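NTF2 fold protein loop-helix-loop design NT-9 (Synthetic construct, PDB 6W90) is a computationally designed NTF2-fold protein without a known natural function, crystallised with a two-chain phospholipid in the pocket between its helices and curved sheet. Local coordinates at residues E8-V13 / R74-D79; S66-V71 / I87-N92; F98-E103 / K110-Q115. All coordinates share one frame; numbering follows the deposited sequence. Where two conformers were deposited one is given.

Contact 1. Residues E8-V13 / R74-D79; sequences EIRKVV and RKVQVD. With 3PE (1,2-Distearoyl-sn-glycerophosphoethanolamine), chain B.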
# COMPACT_ATOMS: atom_id res chain seq x y z
N GLU A 8 12.72 -5.53 -9.74
CA GLU A 8 12.10 -6.59 -8.94
C GLU A 8 10.98 -6.02 -8.07
O GLU A 8 9.91 -6.62 -7.97
CB GLU A 8 13.17 -7.29 -8.09
CG GLU A 8 14.19 -8.10 -8.94
CD GLU A 8 15.42 -8.58 -8.17
OE1 GLU A 8 15.79 -7.97 -7.14
OE2 GLU A 8 16.03 -9.58 -8.61
N ILE A 9 11.21 -4.87 -7.44
CA ILE A 9 10.14 -4.23 -6.66
C ILE A 9 8.94 -3.91 -7.55
O ILE A 9 7.78 -4.13 -7.18
CB ILE A 9 10.64 -2.96 -5.95
CG1 ILE A 9 11.64 -3.30 -4.83
CG2 ILE A 9 9.45 -2.12 -5.41
CD1 ILE A 9 11.03 -4.12 -3.66
N ARG A 10 9.20 -3.30 -8.71
CA ARG A 10 8.11 -2.96 -9.60
C ARG A 10 7.27 -4.19 -9.93
O ARG A 10 6.03 -4.13 -9.91
CB ARG A 10 8.65 -2.33 -10.86
CG ARG A 10 7.60 -1.79 -11.74
CD ARG A 10 8.21 -1.07 -12.93
NE ARG A 10 8.85 0.21 -12.57
CZ ARG A 10 8.25 1.39 -12.64
NH1 ARG A 10 6.98 1.48 -13.04
NH2 ARG A 10 8.91 2.50 -12.30
N LYS A 11 7.93 -5.33 -10.19
CA LYS A 11 7.20 -6.56 -10.48
C LYS A 11 6.31 -6.99 -9.32
O LYS A 11 5.17 -7.46 -9.53
CB LYS A 11 8.16 -7.70 -10.86
CG LYS A 11 8.67 -7.65 -12.29
CD LYS A 11 9.65 -8.80 -12.61
CE LYS A 11 9.05 -10.22 -12.44
NZ LYS A 11 10.02 -11.36 -12.68
N VAL A 12 6.80 -6.87 -8.08
CA VAL A 12 5.98 -7.27 -6.94
C VAL A 12 4.79 -6.35 -6.79
O VAL A 12 3.65 -6.81 -6.58
CB VAL A 12 6.81 -7.31 -5.64
CG1 VAL A 12 5.89 -7.55 -4.42
CG2 VAL A 12 7.86 -8.38 -5.80
N VAL A 13 5.03 -5.04 -6.87
CA VAL A 13 3.95 -4.08 -6.73
C VAL A 13 2.90 -4.34 -7.79
O VAL A 13 1.69 -4.36 -7.48
CB VAL A 13 4.50 -2.65 -6.82
CG1 VAL A 13 3.31 -1.67 -6.78
CG2 VAL A 13 5.45 -2.32 -5.70
N ARG A 74 4.71 5.08 -11.03
CA ARG A 74 5.47 6.17 -11.62
C ARG A 74 6.90 6.27 -11.14
O ARG A 74 7.71 6.91 -11.82
CB ARG A 74 4.81 7.52 -11.33
CG ARG A 74 3.49 7.80 -12.04
CD ARG A 74 3.58 7.89 -13.57
NE ARG A 74 4.51 8.93 -13.98
CZ ARG A 74 4.19 10.21 -14.19
NH1 ARG A 74 2.94 10.62 -14.04
NH2 ARG A 74 5.12 11.07 -14.56
N LYS A 75 7.21 5.70 -9.98
CA LYS A 75 8.55 5.77 -9.42
C LYS A 75 8.78 4.58 -8.51
O LYS A 75 7.94 4.26 -7.67
CB LYS A 75 8.74 7.09 -8.64
CG LYS A 75 10.05 7.27 -7.92
CD LYS A 75 10.20 8.74 -7.53
CE LYS A 75 10.44 8.92 -6.05
NZ LYS A 75 11.90 8.73 -5.72
N VAL A 76 9.93 3.93 -8.67
CA VAL A 76 10.46 3.03 -7.64
C VAL A 76 11.91 3.42 -7.40
O VAL A 76 12.68 3.54 -8.36
CB VAL A 76 10.36 1.54 -8.03
CG1 VAL A 76 10.99 0.67 -6.93
CG2 VAL A 76 8.91 1.11 -8.29
N GLN A 77 12.29 3.63 -6.14
CA GLN A 77 13.66 3.93 -5.74
C GLN A 77 14.05 3.05 -4.56
O GLN A 77 13.37 3.10 -3.53
CB GLN A 77 13.80 5.41 -5.35
CG GLN A 77 15.18 5.82 -4.81
CD GLN A 77 16.15 6.09 -5.93
OE1 GLN A 77 15.89 5.72 -7.08
NE2 GLN A 77 17.27 6.72 -5.61
N VAL A 78 15.12 2.26 -4.71
CA VAL A 78 15.57 1.38 -3.63
C VAL A 78 16.89 1.89 -3.09
O VAL A 78 17.71 2.48 -3.80
CB VAL A 78 15.77 -0.10 -4.01
CG1 VAL A 78 14.49 -0.69 -4.48
CG2 VAL A 78 16.85 -0.27 -5.04
N ASP A 79 17.11 1.62 -1.81
CA ASP A 79 18.34 2.01 -1.13
C ASP A 79 18.51 1.01 0.02
O ASP A 79 17.89 1.16 1.08
CB ASP A 79 18.27 3.45 -0.66
CG ASP A 79 19.63 4.07 -0.54
OD1 ASP A 79 20.58 3.28 -0.36
OD2 ASP A 79 19.75 5.32 -0.63
P 3PE B . -3.45 13.08 -3.58
N 3PE B . -0.37 14.06 -0.63
O11 3PE B . -3.70 11.52 -3.12
O12 3PE B . -2.92 13.12 -4.99
O13 3PE B . -2.25 13.72 -2.62
O14 3PE B . -4.69 13.95 -3.39
C11 3PE B . -0.92 13.32 -2.84
C12 3PE B . 0.01 14.20 -2.02
C1 3PE B . -4.25 11.30 -1.85
C2 3PE B . -4.60 9.82 -1.65
C3 3PE B . -3.43 9.02 -2.23
O31 3PE B . -3.47 7.69 -1.80
O32 3PE B . -5.31 7.44 -3.05
C31 3PE B . -4.56 6.96 -2.28
C32 3PE B . -4.77 5.53 -1.79
C33 3PE B . -5.72 4.72 -2.67
C34 3PE B . -5.22 3.28 -2.63
C35 3PE B . -6.27 2.28 -3.09
C36 3PE B . -5.80 1.63 -4.39
C37 3PE B . -4.73 0.55 -4.15
C38 3PE B . -3.31 1.11 -4.05
C39 3PE B . -2.26 0.13 -4.59
C3A 3PE B . -2.11 -1.11 -3.70
C3B 3PE B . -0.84 -1.90 -4.03
C3C 3PE B . 0.24 -1.63 -2.98
C3D 3PE B . 1.40 -2.63 -3.10
C3E 3PE B . 2.54 -2.18 -2.17
C3F 3PE B . 3.86 -2.85 -2.56
C3G 3PE B . 5.01 -2.35 -1.68
C3H 3PE B . 6.38 -2.42 -2.36
C3I 3PE B . 6.99 -3.83 -2.36
O21 3PE B . -4.75 9.58 -0.27
O22 3PE B . -6.93 8.94 -0.45
C21 3PE B . -6.00 9.20 0.26
C22 3PE B . -6.14 9.12 1.80
C23 3PE B . -6.31 7.68 2.32
C24 3PE B . -5.02 6.87 2.28
C25 3PE B . -5.24 5.39 2.65
C26 3PE B . -4.06 4.59 2.10
C27 3PE B . -4.24 3.08 2.23
C28 3PE B . -3.08 2.33 1.56
C29 3PE B . -1.81 2.18 2.42
C2A 3PE B . -0.82 1.16 1.80
C2B 3PE B . -0.87 -0.22 2.46
C2C 3PE B . -0.23 -1.28 1.56
C2D 3PE B . -0.93 -2.62 1.81
C2E 3PE B . -0.23 -3.78 1.11
C2F 3PE B . -0.72 -3.91 -0.33
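The guanidinium of R10 reaches from helix 6-22 to the backbone of R74, K75 and V76. The carbonyl carbon of R74 lies at the edge of the guanidinium, near its plane, 4.4 Å from R10 NH2. The side chain of R74 itself turns from the helix and its NH1 makes a salt bridge with E88. At K75 only the backbone N comes close to the guanidinium; R74 and K75 both face E86 on the next strand, a classic beta bulge. V76 carries most of the contact. Its N lies 4.0 Å from R10 NH2, and its CG2 sits over one guanidinium face, 4.2 Å from the same NH2. These are packing approaches; the hydrogen bond of R10 is made by NH1, to the carbonyl oxygen of I73, just before the segment. The chain of R10 leaves the helix with CG anti to the backbone N (chi1 -172°) and bends at chi3. The other methyl of V76, CG1, meets I9 CG2 at 3.5 Å, and the two side chains cross obliquely. Further along, V78 adds a lighter contact, CG1 to I9 CG1 at 3.9 Å, so that I9 rests on both valines of this strand face. One turn beyond I9 on the helix, V13 places CG2 3.5 Å from C3H of the phospholipid, near the end of one acyl chain. The axes of segments 8-13 and 74-79 approach to 9.0 Å, with their N-to-C directions 127° apart, an alpha/beta packing in which the N-terminal helix lies across the concave sheet of the NTF2 fold and helps line its lipid pocket.

Contact 2. Residues S66-V71 / I87-N92; sequences SRYDRV and IELESN. With 3PE (1,2-Distearoyl-sn-glycerophosphoethanolamine), chain B.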
# COMPACT_ATOMS: atom_id res chain seq x y z
N SER A 66 -12.18 0.19 -6.97
CA SER A 66 -13.03 0.36 -8.14
C SER A 66 -13.22 1.84 -8.47
O SER A 66 -13.77 2.15 -9.53
CB SER A 66 -14.36 -0.35 -7.94
OG SER A 66 -14.89 -0.11 -6.66
N ARG A 67 -12.71 2.74 -7.63
CA ARG A 67 -12.86 4.16 -7.91
C ARG A 67 -12.03 4.64 -9.09
O ARG A 67 -12.28 5.73 -9.57
CB ARG A 67 -12.44 5.02 -6.73
CG ARG A 67 -13.26 4.79 -5.49
CD ARG A 67 -12.78 5.67 -4.35
NE ARG A 67 -13.68 5.60 -3.20
CZ ARG A 67 -13.58 6.35 -2.10
NH1 ARG A 67 -12.61 7.25 -1.99
NH2 ARG A 67 -14.45 6.20 -1.12
N TYR A 68 -11.02 3.89 -9.54
CA TYR A 68 -10.05 4.41 -10.50
C TYR A 68 -10.09 3.72 -11.85
O TYR A 68 -10.25 2.51 -11.93
CB TYR A 68 -8.63 4.28 -9.95
CG TYR A 68 -8.55 4.84 -8.60
CD1 TYR A 68 -8.61 6.21 -8.40
CD2 TYR A 68 -8.50 4.01 -7.50
CE1 TYR A 68 -8.57 6.72 -7.11
CE2 TYR A 68 -8.46 4.50 -6.24
CZ TYR A 68 -8.50 5.85 -6.03
OH TYR A 68 -8.47 6.32 -4.74
N ASP A 69 -9.88 4.52 -12.91
CA ASP A 69 -9.83 4.03 -14.27
C ASP A 69 -8.47 3.49 -14.66
O ASP A 69 -8.36 2.65 -15.56
CB ASP A 69 -10.10 5.16 -15.27
CG ASP A 69 -11.52 5.46 -15.44
OD1 ASP A 69 -12.28 4.50 -15.66
OD2 ASP A 69 -11.86 6.65 -15.36
N ARG A 70 -7.42 4.06 -14.08
CA ARG A 70 -6.05 3.78 -14.45
C ARG A 70 -5.19 3.80 -13.21
O ARG A 70 -5.34 4.69 -12.36
CB ARG A 70 -5.49 4.85 -15.37
CG ARG A 70 -4.89 4.42 -16.58
CD ARG A 70 -4.59 5.67 -17.37
NE ARG A 70 -3.36 5.44 -18.08
CZ ARG A 70 -3.29 5.09 -19.35
NH1 ARG A 70 -4.40 4.95 -20.08
NH2 ARG A 70 -2.11 4.87 -19.90
N VAL A 71 -4.26 2.86 -13.12
CA VAL A 71 -3.33 2.76 -12.00
C VAL A 71 -1.97 2.47 -12.63
O VAL A 71 -1.85 1.53 -13.41
CB VAL A 71 -3.76 1.67 -11.00
CG1 VAL A 71 -2.71 1.55 -9.95
CG2 VAL A 71 -5.09 1.98 -10.45
N ILE A 87 2.64 5.61 -6.95
CA ILE A 87 1.63 5.07 -7.84
C ILE A 87 0.66 6.18 -8.18
O ILE A 87 0.21 6.91 -7.29
CB ILE A 87 0.90 3.88 -7.20
CG1 ILE A 87 1.88 2.72 -6.99
CG2 ILE A 87 -0.18 3.42 -8.15
CD1 ILE A 87 1.33 1.63 -6.16
N GLU A 88 0.37 6.34 -9.45
CA GLU A 88 -0.60 7.33 -9.89
C GLU A 88 -1.91 6.64 -10.19
O GLU A 88 -1.95 5.59 -10.83
CB GLU A 88 -0.00 8.04 -11.09
CG GLU A 88 -0.78 9.09 -11.72
CD GLU A 88 0.05 9.62 -12.86
OE1 GLU A 88 1.05 10.30 -12.53
OE2 GLU A 88 -0.24 9.28 -14.04
N LEU A 89 -2.99 7.22 -9.68
CA LEU A 89 -4.35 6.70 -9.82
C LEU A 89 -5.15 7.78 -10.51
O LEU A 89 -5.05 8.95 -10.15
CB LEU A 89 -4.94 6.38 -8.46
CG LEU A 89 -4.05 5.67 -7.45
CD1 LEU A 89 -4.59 5.86 -6.02
CD2 LEU A 89 -4.06 4.28 -7.79
N GLU A 90 -5.89 7.40 -11.54
CA GLU A 90 -6.59 8.39 -12.33
C GLU A 90 -8.04 8.00 -12.52
O GLU A 90 -8.37 6.83 -12.70
CB GLU A 90 -6.02 8.54 -13.71
CG GLU A 90 -4.58 8.85 -13.83
CD GLU A 90 -4.22 9.10 -15.28
OE1 GLU A 90 -3.29 8.43 -15.79
OE2 GLU A 90 -4.90 9.95 -15.91
N SER A 91 -8.89 9.02 -12.56
CA SER A 91 -10.28 8.85 -12.93
C SER A 91 -10.76 10.15 -13.57
O SER A 91 -10.74 11.18 -12.91
CB SER A 91 -11.13 8.53 -11.70
OG SER A 91 -12.50 8.46 -12.05
N ASN A 92 -11.16 10.09 -14.83
CA ASN A 92 -11.76 11.22 -15.53
C ASN A 92 -11.07 12.56 -15.26
O ASN A 92 -11.69 13.54 -14.85
CB ASN A 92 -13.24 11.30 -15.18
CG ASN A 92 -13.97 12.25 -16.05
OD1 ASN A 92 -13.68 12.41 -17.25
ND2 ASN A 92 -14.95 12.92 -15.47
P 3PE B . -3.45 13.08 -3.58
N 3PE B . -0.37 14.06 -0.63
O11 3PE B . -3.70 11.52 -3.12
O12 3PE B . -2.92 13.12 -4.99
O13 3PE B . -2.25 13.72 -2.62
O14 3PE B . -4.69 13.95 -3.39
C11 3PE B . -0.92 13.32 -2.84
C12 3PE B . 0.01 14.20 -2.02
C1 3PE B . -4.25 11.30 -1.85
C2 3PE B . -4.60 9.82 -1.65
C3 3PE B . -3.43 9.02 -2.23
O31 3PE B . -3.47 7.69 -1.80
O32 3PE B . -5.31 7.44 -3.05
C31 3PE B . -4.56 6.96 -2.28
C32 3PE B . -4.77 5.53 -1.79
C33 3PE B . -5.72 4.72 -2.67
C34 3PE B . -5.22 3.28 -2.63
C35 3PE B . -6.27 2.28 -3.09
C36 3PE B . -5.80 1.63 -4.39
C37 3PE B . -4.73 0.55 -4.15
C38 3PE B . -3.31 1.11 -4.05
C39 3PE B . -2.26 0.13 -4.59
C3A 3PE B . -2.11 -1.11 -3.70
C3B 3PE B . -0.84 -1.90 -4.03
C3C 3PE B . 0.24 -1.63 -2.98
C3D 3PE B . 1.40 -2.63 -3.10
C3E 3PE B . 2.54 -2.18 -2.17
C3F 3PE B . 3.86 -2.85 -2.56
C3G 3PE B . 5.01 -2.35 -1.68
C3H 3PE B . 6.38 -2.42 -2.36
C3I 3PE B . 6.99 -3.83 -2.36
O21 3PE B . -4.75 9.58 -0.27
O22 3PE B . -6.93 8.94 -0.45
C21 3PE B . -6.00 9.20 0.26
C22 3PE B . -6.14 9.12 1.80
C23 3PE B . -6.31 7.68 2.32
C24 3PE B . -5.02 6.87 2.28
C25 3PE B . -5.24 5.39 2.65
C26 3PE B . -4.06 4.59 2.10
C27 3PE B . -4.24 3.08 2.23
C28 3PE B . -3.08 2.33 1.56
C29 3PE B . -1.81 2.18 2.42
C2A 3PE B . -0.82 1.16 1.80
C2B 3PE B . -0.87 -0.22 2.46
C2C 3PE B . -0.23 -1.28 1.56
C2D 3PE B . -0.93 -2.62 1.81
C2E 3PE B . -0.23 -3.78 1.11
C2F 3PE B . -0.72 -3.91 -0.33
O HOH W 1 -10.71 8.13 -16.95
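Y68 packs over L89 where the hairpin of strands 70-79 and 82-91 ends in a classic beta bulge, D69 and R70 both facing E90. CB of Y68 lies beside E90 O. Along the ring, CG, CD1 and CE1 all meet L89 CB, the closest being CD1 at 3.7 Å; this is a CH-pi contact, L89 CB standing 20° off the ring normal. Farther out, CZ touches L89 CD1 at 3.9 Å. The opposite ring face carries R67 CB over its centre. At the tip, Y68 OH comes 3.8 Å from O32 of the phospholipid without bonding to it. An alanine here would probably leave L89 CB and the lipid ester without this aromatic neighbour and open a gap beside the lipid ester. On the same sheet face, L89 CD2 lies alongside V71, its partner in a non-hydrogen-bonded pair, and V71 CG1 meets I87 CG2 at 3.6 Å. On the other face R70 and E90 run side by side, but R70 NE makes its main salt bridge with E72, and the one to E90 OE1 is long. The bulge shows at one oxygen: E90 O accepts from D69 N at 2.8 Å, 162° at the oxygen, and from R70 N at 3.2 Å.

Contact 3. Residues F98-E103 / K110-Q115; sequences FEIEVE and KRIRQQ. With 3PE (1,2-Distearoyl-sn-glycerophosphoethanolamine), chain B.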
# COMPACT_ATOMS: atom_id res chain seq x y z
N PHE A 98 -0.33 8.14 -4.83
CA PHE A 98 -0.15 7.28 -3.68
C PHE A 98 1.34 7.03 -3.54
O PHE A 98 1.93 6.33 -4.37
CB PHE A 98 -0.94 5.99 -3.91
CG PHE A 98 -0.76 4.94 -2.86
CD1 PHE A 98 -1.15 5.16 -1.57
CD2 PHE A 98 -0.18 3.74 -3.18
CE1 PHE A 98 -1.01 4.19 -0.62
CE2 PHE A 98 -0.02 2.77 -2.21
CZ PHE A 98 -0.46 3.01 -0.93
N GLU A 99 1.98 7.67 -2.57
CA GLU A 99 3.42 7.60 -2.42
C GLU A 99 3.74 7.00 -1.07
O GLU A 99 3.24 7.49 -0.05
CB GLU A 99 4.10 8.96 -2.51
CG GLU A 99 5.61 8.86 -2.21
CD GLU A 99 6.42 10.11 -2.54
OE1 GLU A 99 5.84 11.21 -2.59
OE2 GLU A 99 7.65 9.96 -2.73
N ILE A 100 4.60 5.97 -1.03
CA ILE A 100 4.89 5.32 0.23
C ILE A 100 6.37 5.03 0.33
O ILE A 100 7.07 4.81 -0.67
CB ILE A 100 4.12 3.99 0.46
CG1 ILE A 100 4.36 2.98 -0.65
CG2 ILE A 100 2.62 4.32 0.68
CD1 ILE A 100 3.76 1.56 -0.31
N GLU A 101 6.84 5.06 1.57
CA GLU A 101 8.17 4.64 1.94
C GLU A 101 8.05 3.36 2.72
O GLU A 101 7.24 3.28 3.64
CB GLU A 101 8.82 5.65 2.86
CG GLU A 101 9.75 6.61 2.29
CD GLU A 101 10.32 7.50 3.41
OE1 GLU A 101 9.54 8.16 4.16
OE2 GLU A 101 11.55 7.50 3.57
N VAL A 102 8.89 2.38 2.42
CA VAL A 102 8.77 1.03 2.93
C VAL A 102 10.12 0.59 3.48
O VAL A 102 11.15 0.92 2.89
CB VAL A 102 8.35 0.09 1.79
CG1 VAL A 102 8.33 -1.30 2.22
CG2 VAL A 102 6.98 0.46 1.28
N GLU A 103 10.11 -0.16 4.58
CA GLU A 103 11.26 -0.92 5.06
C GLU A 103 10.97 -2.42 5.00
O GLU A 103 9.94 -2.87 5.51
CB GLU A 103 11.57 -0.56 6.51
CG GLU A 103 12.11 0.77 6.67
CD GLU A 103 13.61 0.75 6.62
OE1 GLU A 103 14.23 0.03 7.43
OE2 GLU A 103 14.18 1.47 5.78
N LYS A 110 8.10 -4.43 6.82
CA LYS A 110 8.01 -4.16 8.26
C LYS A 110 7.42 -2.80 8.59
O LYS A 110 6.77 -2.66 9.63
CB LYS A 110 9.40 -4.27 8.89
CG LYS A 110 9.39 -4.13 10.43
CD LYS A 110 10.71 -4.52 11.08
CE LYS A 110 10.84 -3.95 12.49
NZ LYS A 110 12.08 -4.47 13.15
N ARG A 111 7.63 -1.79 7.73
CA ARG A 111 7.11 -0.45 7.97
C ARG A 111 6.66 0.13 6.64
O ARG A 111 7.35 -0.02 5.64
CB ARG A 111 8.21 0.42 8.62
CG ARG A 111 7.72 1.61 9.34
CD ARG A 111 8.84 2.24 10.13
NE ARG A 111 8.41 3.58 10.45
CZ ARG A 111 9.24 4.56 10.75
NH1 ARG A 111 10.54 4.32 10.81
NH2 ARG A 111 8.77 5.77 11.00
N ILE A 112 5.53 0.84 6.65
CA ILE A 112 5.04 1.64 5.53
C ILE A 112 4.75 3.01 6.11
O ILE A 112 4.14 3.10 7.18
CB ILE A 112 3.76 1.09 4.88
CG1 ILE A 112 4.06 -0.26 4.25
CG2 ILE A 112 3.19 2.11 3.90
CD1 ILE A 112 2.87 -1.01 3.76
N ARG A 113 5.17 4.07 5.43
CA ARG A 113 4.87 5.43 5.87
C ARG A 113 4.34 6.21 4.67
O ARG A 113 4.95 6.20 3.61
CB ARG A 113 6.13 6.08 6.47
CG ARG A 113 5.89 7.34 7.31
CD ARG A 113 7.17 7.78 8.11
NE ARG A 113 7.04 7.58 9.55
CZ ARG A 113 7.19 8.53 10.48
NH1 ARG A 113 7.05 8.23 11.77
NH2 ARG A 113 7.48 9.77 10.14
N GLN A 114 3.18 6.84 4.85
CA GLN A 114 2.55 7.68 3.85
C GLN A 114 2.27 9.03 4.52
O GLN A 114 1.86 9.07 5.68
CB GLN A 114 1.24 7.03 3.37
CG GLN A 114 0.53 7.77 2.26
CD GLN A 114 -0.86 7.20 1.88
OE1 GLN A 114 -1.41 6.30 2.51
NE2 GLN A 114 -1.43 7.79 0.85
N GLN A 115 2.46 10.12 3.79
CA GLN A 115 1.99 11.40 4.26
C GLN A 115 0.60 11.66 3.68
O GLN A 115 0.24 11.18 2.60
CB GLN A 115 2.96 12.52 3.88
CG GLN A 115 2.62 13.89 4.55
CD GLN A 115 2.35 13.85 6.08
OE1 GLN A 115 1.33 13.32 6.54
NE2 GLN A 115 3.26 14.45 6.85
P 3PE B . -3.45 13.08 -3.58
N 3PE B . -0.37 14.06 -0.63
O11 3PE B . -3.70 11.52 -3.12
O12 3PE B . -2.92 13.12 -4.99
O13 3PE B . -2.25 13.72 -2.62
O14 3PE B . -4.69 13.95 -3.39
C11 3PE B . -0.92 13.32 -2.84
C12 3PE B . 0.01 14.20 -2.02
C1 3PE B . -4.25 11.30 -1.85
C2 3PE B . -4.60 9.82 -1.65
C3 3PE B . -3.43 9.02 -2.23
O31 3PE B . -3.47 7.69 -1.80
O32 3PE B . -5.31 7.44 -3.05
C31 3PE B . -4.56 6.96 -2.28
C32 3PE B . -4.77 5.53 -1.79
C33 3PE B . -5.72 4.72 -2.67
C34 3PE B . -5.22 3.28 -2.63
C35 3PE B . -6.27 2.28 -3.09
C36 3PE B . -5.80 1.63 -4.39
C37 3PE B . -4.73 0.55 -4.15
C38 3PE B . -3.31 1.11 -4.05
C39 3PE B . -2.26 0.13 -4.59
C3A 3PE B . -2.11 -1.11 -3.70
C3B 3PE B . -0.84 -1.90 -4.03
C3C 3PE B . 0.24 -1.63 -2.98
C3D 3PE B . 1.40 -2.63 -3.10
C3E 3PE B . 2.54 -2.18 -2.17
C3F 3PE B . 3.86 -2.85 -2.56
C3G 3PE B . 5.01 -2.35 -1.68
C3H 3PE B . 6.38 -2.42 -2.36
C3I 3PE B . 6.99 -3.83 -2.36
O21 3PE B . -4.75 9.58 -0.27
O22 3PE B . -6.93 8.94 -0.45
C21 3PE B . -6.00 9.20 0.26
C22 3PE B . -6.14 9.12 1.80
C23 3PE B . -6.31 7.68 2.32
C24 3PE B . -5.02 6.87 2.28
C25 3PE B . -5.24 5.39 2.65
C26 3PE B . -4.06 4.59 2.10
C27 3PE B . -4.24 3.08 2.23
C28 3PE B . -3.08 2.33 1.56
C29 3PE B . -1.81 2.18 2.42
C2A 3PE B . -0.82 1.16 1.80
C2B 3PE B . -0.87 -0.22 2.46
C2C 3PE B . -0.23 -1.28 1.56
C2D 3PE B . -0.93 -2.62 1.81
C2E 3PE B . -0.23 -3.78 1.11
C2F 3PE B . -0.72 -3.91 -0.33
O HOH W 2 0.19 9.44 -1.18
O HOH W 3 3.57 10.02 1.21
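F98 turns the edge of its ring to the amide of Q114, with CD1 3.6 Å from Q114 NE2 and the two planes perpendicular. The ring reaches this place with CG anti to the backbone N (chi1 175°), and its CZ meets lipid C2A at 3.3 Å, again in the ring plane. The Q114 side chain, extended beyond CG, spends its polar end on two acceptors: NE2 donates to a water that also takes the N-H of E99, and weakly to the ester oxygen O31 of the phospholipid. Q114 OE1 instead faces acyl carbon C26. Next to this pair, I100 CG2 and I112 CG2 touch at 3.9 Å, and I112 CD1 extends to lipid C2C at 3.8 Å, so the same sheet face continues as apolar wall. The opposite face is charged: R111 and R113 both form salt bridges with E43, while E101 and E103 each bond to H82. Between the faces, E101 N to R113 O (3.0 Å, 174° at the hydrogen) and R113 N to E101 O (2.8 Å) close one hydrogen-bonded pair. E103 O takes K110 N at 2.7 Å and R111 N weakly. This is an antiparallel hairpin with a classic beta bulge at K110 and R111, in the curved sheet that walls the NTF2-fold pocket.

In the fold
All three contacts reach one mixed six-stranded sheet and all touch the same phospholipid. Contact 1 sets helix 6-22 on strand 70-79, an outermost strand; contact 2 joins that strand to 82-91, and contact 3 pairs 94-105 with 108-114. Centres of contacts 1 and 3 lie about 12 Å apart, and contact 2 is about 19 Å from either. Along the chain contacts 1 and 2 interleave, whereas contact 3 opens after both have closed. V13 packs on I87, and I87 N probably bonds to F98 O, which carries the pocket wall from helix through successive strands. The lipid thus runs between parts distant in sequence.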